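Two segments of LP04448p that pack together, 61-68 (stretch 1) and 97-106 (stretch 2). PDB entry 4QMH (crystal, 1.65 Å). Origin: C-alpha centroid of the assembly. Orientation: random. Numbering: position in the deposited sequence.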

ATOM      1  N   ALA A  61     -11.537   3.903 -11.548  1.00 11.33           N
ATOM      2  CA  ALA A  61     -11.615   2.899 -12.604  1.00 10.45           C
ATOM      3  C   ALA A  61     -10.460   1.909 -12.495  1.00 11.18           C
ATOM      4  O   ALA A  61     -10.669   0.702 -12.573  1.00 10.10           O
ATOM      5  CB  ALA A  61     -11.622   3.559 -13.971  1.00  9.77           C
ATOM      6  N   LEU A  62      -9.245   2.427 -12.312  1.00  8.04           N
ATOM      7  CA  LEU A  62      -8.079   1.556 -12.140  1.00  5.36           C
ATOM      8  C   LEU A  62      -8.146   0.731 -10.864  1.00  7.50           C
ATOM      9  O   LEU A  62      -7.676  -0.409 -10.830  1.00  8.73           O
ATOM     10  CB  LEU A  62      -6.776   2.359 -12.151  1.00  6.24           C
ATOM     11  CG  LEU A  62      -6.344   2.921 -13.504  1.00  8.44           C
ATOM     12  CD1 LEU A  62      -5.113   3.792 -13.333  1.00 12.37           C
ATOM     13  CD2 LEU A  62      -6.057   1.768 -14.457  1.00 10.82           C
ATOM     14  N   ALA A  63      -8.725   1.306  -9.818  1.00 12.20           N
ATOM     15  CA  ALA A  63      -8.848   0.595  -8.548  1.00 12.85           C
ATOM     16  C   ALA A  63      -9.637  -0.710  -8.729  1.00  9.34           C
ATOM     17  O   ALA A  63      -9.232  -1.775  -8.232  1.00 11.38           O
ATOM     18  CB  ALA A  63      -9.492   1.490  -7.504  1.00 10.36           C
ATOM     19  N   HIS A  64     -10.736  -0.638  -9.471  1.00 11.77           N
ATOM     20  CA  HIS A  64     -11.506  -1.839  -9.770  1.00 14.93           C
ATOM     21  C   HIS A  64     -10.674  -2.866 -10.547  1.00 12.17           C
ATOM     22  O   HIS A  64     -10.788  -4.078 -10.328  1.00 13.81           O
ATOM     23  CB  HIS A  64     -12.767  -1.491 -10.561  1.00 12.67           C
ATOM     24  CG  HIS A  64     -13.874  -0.922  -9.731  1.00 26.99           C
ATOM     25  ND1 HIS A  64     -14.161   0.425  -9.697  1.00 35.45           N
ATOM     26  CD2 HIS A  64     -14.779  -1.519  -8.921  1.00 31.51           C
ATOM     27  CE1 HIS A  64     -15.189   0.634  -8.895  1.00 40.93           C
ATOM     28  NE2 HIS A  64     -15.583  -0.529  -8.410  1.00 36.63           N
ATOM     29  N   ARG A  65      -9.843  -2.394 -11.473  1.00  9.43           N
ATOM     30  CA  ARG A  65      -9.043  -3.331 -12.264  1.00  8.29           C
ATOM     31  C   ARG A  65      -7.908  -3.978 -11.459  1.00  8.06           C
ATOM     32  O   ARG A  65      -7.485  -5.095 -11.752  1.00  8.39           O
ATOM     33  CB  ARG A  65      -8.520  -2.649 -13.543  1.00  5.60           C
ATOM     34  CG  ARG A  65      -9.642  -2.023 -14.388  1.00  7.27           C
ATOM     35  CD  ARG A  65     -10.438  -3.020 -15.251  1.00 10.22           C
ATOM     36  NE  ARG A  65     -11.226  -3.992 -14.492  1.00  9.24           N
ATOM     37  CZ  ARG A  65     -12.440  -3.770 -13.993  1.00 17.39           C
ATOM     38  NH1 ARG A  65     -13.036  -2.594 -14.154  1.00 16.25           N
ATOM     39  NH2 ARG A  65     -13.071  -4.739 -13.341  1.00 19.66           N
ATOM     40  N   LEU A  66      -7.421  -3.281 -10.431  1.00  8.95           N
ATOM     41  CA  LEU A  66      -6.394  -3.844  -9.562  1.00  9.59           C
ATOM     42  C   LEU A  66      -6.917  -5.088  -8.846  1.00  7.54           C
ATOM     43  O   LEU A  66      -6.139  -5.975  -8.496  1.00 12.36           O
ATOM     44  CB  LEU A  66      -5.945  -2.803  -8.523  1.00 12.62           C
ATOM     45  CG  LEU A  66      -5.005  -1.700  -9.020  1.00  6.49           C
ATOM     46  CD1 LEU A  66      -4.800  -0.626  -7.957  1.00  6.92           C
ATOM     47  CD2 LEU A  66      -3.675  -2.318  -9.411  1.00  9.78           C
ATOM     48  N   VAL A  67      -8.230  -5.112  -8.616  1.00 10.58           N
ATOM     49  CA  VAL A  67      -8.899  -6.257  -7.979  1.00 11.56           C
ATOM     50  C   VAL A  67      -9.817  -6.987  -8.961  1.00 10.78           C
ATOM     51  O   VAL A  67     -10.873  -7.513  -8.595  1.00 12.03           O
ATOM     52  CB  VAL A  67      -9.704  -5.829  -6.724  1.00 14.31           C
ATOM     53  CG1 VAL A  67      -8.776  -5.191  -5.708  1.00 18.19           C
ATOM     54  CG2 VAL A  67     -10.850  -4.884  -7.083  1.00 14.88           C
ATOM     55  N   ASP A  68      -9.408  -7.004 -10.225  1.00 12.38           N
ATOM     56  CA  ASP A  68     -10.169  -7.689 -11.261  1.00  8.77           C
ATOM     57  C   ASP A  68     -10.244  -9.182 -10.960  1.00 10.64           C
ATOM     58  O   ASP A  68      -9.327  -9.754 -10.382  1.00 12.94           O
ATOM     59  CB  ASP A  68      -9.490  -7.472 -12.615  1.00 10.79           C
ATOM     60  CG  ASP A  68     -10.434  -7.680 -13.786  1.00 11.08           C
ATOM     61  OD1 ASP A  68     -10.605  -8.835 -14.223  1.00 11.48           O
ATOM     62  OD2 ASP A  68     -10.988  -6.680 -14.281  1.00 10.44           O
ATOM     63  N   ARG A  97      -5.282   7.213  -2.134  1.00  8.84           N
ATOM     64  CA  ARG A  97      -6.500   6.707  -1.507  1.00  9.72           C
ATOM     65  C   ARG A  97      -7.278   5.725  -2.398  1.00 12.28           C
ATOM     66  O   ARG A  97      -7.870   4.760  -1.905  1.00 10.44           O
ATOM     67  CB  ARG A  97      -7.379   7.877  -1.073  1.00 17.73           C
ATOM     68  CG  ARG A  97      -8.624   7.487  -0.344  1.00 24.04           C
ATOM     69  CD  ARG A  97      -9.358   8.730   0.123  1.00 20.02           C
ATOM     70  NE  ARG A  97     -10.637   8.375   0.711  1.00 23.04           N
ATOM     71  CZ  ARG A  97     -10.790   8.030   1.978  1.00 24.66           C
ATOM     72  NH1 ARG A  97      -9.733   8.006   2.787  1.00 16.99           N
ATOM     73  NH2 ARG A  97     -11.994   7.716   2.433  1.00 35.26           N
ATOM     74  N   ASN A  98      -7.272   5.955  -3.711  1.00 10.61           N
ATOM     75  CA  ASN A  98      -7.924   5.027  -4.631  1.00 11.25           C
ATOM     76  C   ASN A  98      -7.126   3.749  -4.881  1.00 15.12           C
ATOM     77  O   ASN A  98      -7.689   2.655  -4.912  1.00 17.29           O
ATOM     78  CB  ASN A  98      -8.241   5.711  -5.968  1.00 13.71           C
ATOM     79  CG  ASN A  98      -9.528   6.524  -5.924  1.00 21.00           C
ATOM     80  OD1 ASN A  98     -10.623   5.976  -5.756  1.00 23.69           O
ATOM     81  ND2 ASN A  98      -9.402   7.829  -6.096  1.00 26.85           N
ATOM     82  N   LEU A  99      -5.815   3.885  -5.046  1.00  7.05           N
ATOM     83  CA  LEU A  99      -5.012   2.793  -5.592  1.00  6.44           C
ATOM     84  C   LEU A  99      -4.299   1.952  -4.545  1.00  8.60           C
ATOM     85  O   LEU A  99      -4.102   0.762  -4.746  1.00  6.87           O
ATOM     86  CB  LEU A  99      -3.974   3.326  -6.574  1.00  8.36           C
ATOM     87  CG  LEU A  99      -4.590   4.123  -7.722  1.00  7.20           C
ATOM     88  CD1 LEU A  99      -3.483   4.708  -8.593  1.00 13.22           C
ATOM     89  CD2 LEU A  99      -5.531   3.245  -8.537  1.00 10.21           C
ATOM     90  N   PHE A 100      -3.896   2.576  -3.445  1.00  6.51           N
ATOM     91  CA  PHE A 100      -3.138   1.867  -2.413  1.00  8.06           C
ATOM     92  C   PHE A 100      -3.881   0.648  -1.827  1.00  9.23           C
ATOM     93  O   PHE A 100      -3.273  -0.401  -1.645  1.00  7.67           O
ATOM     94  CB  PHE A 100      -2.707   2.864  -1.322  1.00  9.34           C
ATOM     95  CG  PHE A 100      -1.807   2.293  -0.255  1.00  9.07           C
ATOM     96  CD1 PHE A 100      -0.677   1.555  -0.581  1.00 10.99           C
ATOM     97  CD2 PHE A 100      -2.053   2.569   1.087  1.00  7.02           C
ATOM     98  CE1 PHE A 100       0.171   1.072   0.407  1.00  8.44           C
ATOM     99  CE2 PHE A 100      -1.214   2.077   2.079  1.00  7.61           C
ATOM    100  CZ  PHE A 100      -0.098   1.331   1.735  1.00  9.88           C
ATOM    101  N   PRO A 101      -5.188   0.775  -1.530  1.00  7.54           N
ATOM    102  CA  PRO A 101      -5.879  -0.430  -1.045  1.00 10.02           C
ATOM    103  C   PRO A 101      -5.756  -1.605  -2.014  1.00  9.48           C
ATOM    104  O   PRO A 101      -5.616  -2.757  -1.572  1.00  8.28           O
ATOM    105  CB  PRO A 101      -7.330   0.026  -0.933  1.00  8.47           C
ATOM    106  CG  PRO A 101      -7.204   1.508  -0.583  1.00  9.03           C
ATOM    107  CD  PRO A 101      -6.041   1.976  -1.440  1.00  9.01           C
ATOM    108  N   GLY A 102      -5.784  -1.314  -3.314  1.00  6.88           N
ATOM    109  CA  GLY A 102      -5.653  -2.356  -4.322  1.00  6.92           C
ATOM    110  C   GLY A 102      -4.250  -2.945  -4.366  1.00  5.41           C
ATOM    111  O   GLY A 102      -4.078  -4.146  -4.534  1.00  6.46           O
ATOM    112  N   PHE A 103      -3.236  -2.093  -4.230  1.00  6.26           N
ATOM    113  CA  PHE A 103      -1.862  -2.566  -4.126  1.00  5.38           C
ATOM    114  C   PHE A 103      -1.710  -3.484  -2.920  1.00  7.82           C
ATOM    115  O   PHE A 103      -1.081  -4.541  -2.995  1.00  7.01           O
ATOM    116  CB  PHE A 103      -0.880  -1.402  -3.941  1.00  5.02           C
ATOM    117  CG  PHE A 103      -0.861  -0.409  -5.062  1.00  6.00           C
ATOM    118  CD1 PHE A 103      -1.371  -0.706  -6.316  1.00  8.79           C
ATOM    119  CD2 PHE A 103      -0.314   0.845  -4.841  1.00  7.35           C
ATOM    120  CE1 PHE A 103      -1.334   0.236  -7.332  1.00  9.18           C
ATOM    121  CE2 PHE A 103      -0.265   1.799  -5.856  1.00 10.78           C
ATOM    122  CZ  PHE A 103      -0.784   1.491  -7.106  1.00  6.38           C
ATOM    123  N   LEU A 104      -2.279  -3.071  -1.793  1.00  7.99           N
ATOM    124  CA  LEU A 104      -2.144  -3.858  -0.578  1.00 11.94           C
ATOM    125  C   LEU A 104      -2.810  -5.205  -0.771  1.00 11.15           C
ATOM    126  O   LEU A 104      -2.311  -6.234  -0.319  1.00 11.00           O
ATOM    127  CB  LEU A 104      -2.772  -3.131   0.612  1.00  7.06           C
ATOM    128  CG  LEU A 104      -2.036  -1.904   1.156  1.00  9.27           C
ATOM    129  CD1 LEU A 104      -2.886  -1.239   2.233  1.00 10.52           C
ATOM    130  CD2 LEU A 104      -0.647  -2.288   1.680  1.00 14.43           C
ATOM    131  N   HIS A 105      -3.960  -5.201  -1.428  1.00  8.08           N
ATOM    132  CA  HIS A 105      -4.675  -6.437  -1.605  1.00  8.01           C
ATOM    133  C   HIS A 105      -3.884  -7.419  -2.472  1.00  9.72           C
ATOM    134  O   HIS A 105      -3.901  -8.625  -2.224  1.00 13.32           O
ATOM    135  CB  HIS A 105      -6.057  -6.188  -2.191  1.00  9.28           C
ATOM    136  CG  HIS A 105      -6.937  -7.387  -2.126  1.00 12.58           C
ATOM    137  ND1 HIS A 105      -7.490  -7.839  -0.946  1.00 15.41           N
ATOM    138  CD2 HIS A 105      -7.324  -8.255  -3.087  1.00 13.69           C
ATOM    139  CE1 HIS A 105      -8.201  -8.926  -1.193  1.00 11.98           C
ATOM    140  NE2 HIS A 105      -8.112  -9.201  -2.481  1.00 16.42           N
ATOM    141  N   ALA A 106      -3.164  -6.900  -3.467  1.00  8.77           N
ATOM    142  CA  ALA A 106      -2.368  -7.759  -4.338  1.00  6.46           C
ATOM    143  C   ALA A 106      -1.156  -8.344  -3.615  1.00  6.41           C
ATOM    144  O   ALA A 106      -0.554  -9.304  -4.094  1.00  8.21           O
ATOM    145  CB  ALA A 106      -1.912  -6.983  -5.590  1.00  8.26           C
TER
HETATM  146  O   HOH W   1      -5.683  -6.281  -5.705  1.00 21.99           O

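Two helical segments of one chain lie side by side, their axes only 5° from parallel and 8.6 Å apart at closest approach. No direct hydrogen bond crosses between them. The contact is mainly apolar, and 346 Å² of surface is buried, both sides summed, with a single water joining the two backbones.

Small residues lie where the backbones come closest. Ala63 and Leu99 have their CA atoms 5.3 Å apart, and one turn further on the CA atoms of Leu66 and Gly102 stand 5.5 Å apart. Ala63 points its methyl toward the other helix, where Ala63 CB comes within 3.4 Å of Asn98 O. Gly102 matters still more, because an ideal CB on this residue would lie 2.8 Å from Leu66 CD1, a clash. With only hydrogen there, Leu66 CD1 can settle 4.1 Å from Gly102 CA.

Leu66 is the centre of the contact and has the largest area covered by the other stretch. Its CA-to-CB bond points toward the partner helix, and chi1 of -77° (m) with chi2 of 172° (t), a combination common for leucine in helices, extends the side chain across the gap. Leu66 CD1 then sits 3.6 Å from Leu99 O, 4.0 Å from Leu99 CD2 and 3.6 Å from Phe103 CE1.

Leu99 and Phe103 reach this cluster from less direct starting points. Leu99 leaves its helix sideways, yet its m, t conformation brings the end nearer: Leu99 CD2 lies 3.9 Å from Leu62 CB as well as beside Leu66. Leu62, also m, t, points toward the partner and is buried. The CA-to-CB bond of Phe103 points away, but with chi1 at -61° (m) the long ring swings its end back to Leu66, which it meets obliquely. A flexible leucine and a broad aromatic ring thus fill space that their CB directions alone would not reach.

At the exposed margin, Val67 adopts chi1 of -60° (m). Val67 CG1 lies 4.4 Å from Gly102 CA and 4.3 Å from His105 CD2, a loose contact in which His105, with chi1 at -168° (t), offers a ring carbon while the residue remains exposed.

The O atom of water 1 donates to Leu66 O at 2.8 Å and to Gly102 O at 2.9 Å, bridging two backbone carbonyls that could not bond to each other, since both are acceptors.

Beyond the contact, Arg65 bends through m, m and p torsions (chi1 to chi3) so that Arg65 NE lies 2.7 Å from Asp68 OD2, a salt bridge within the first stretch.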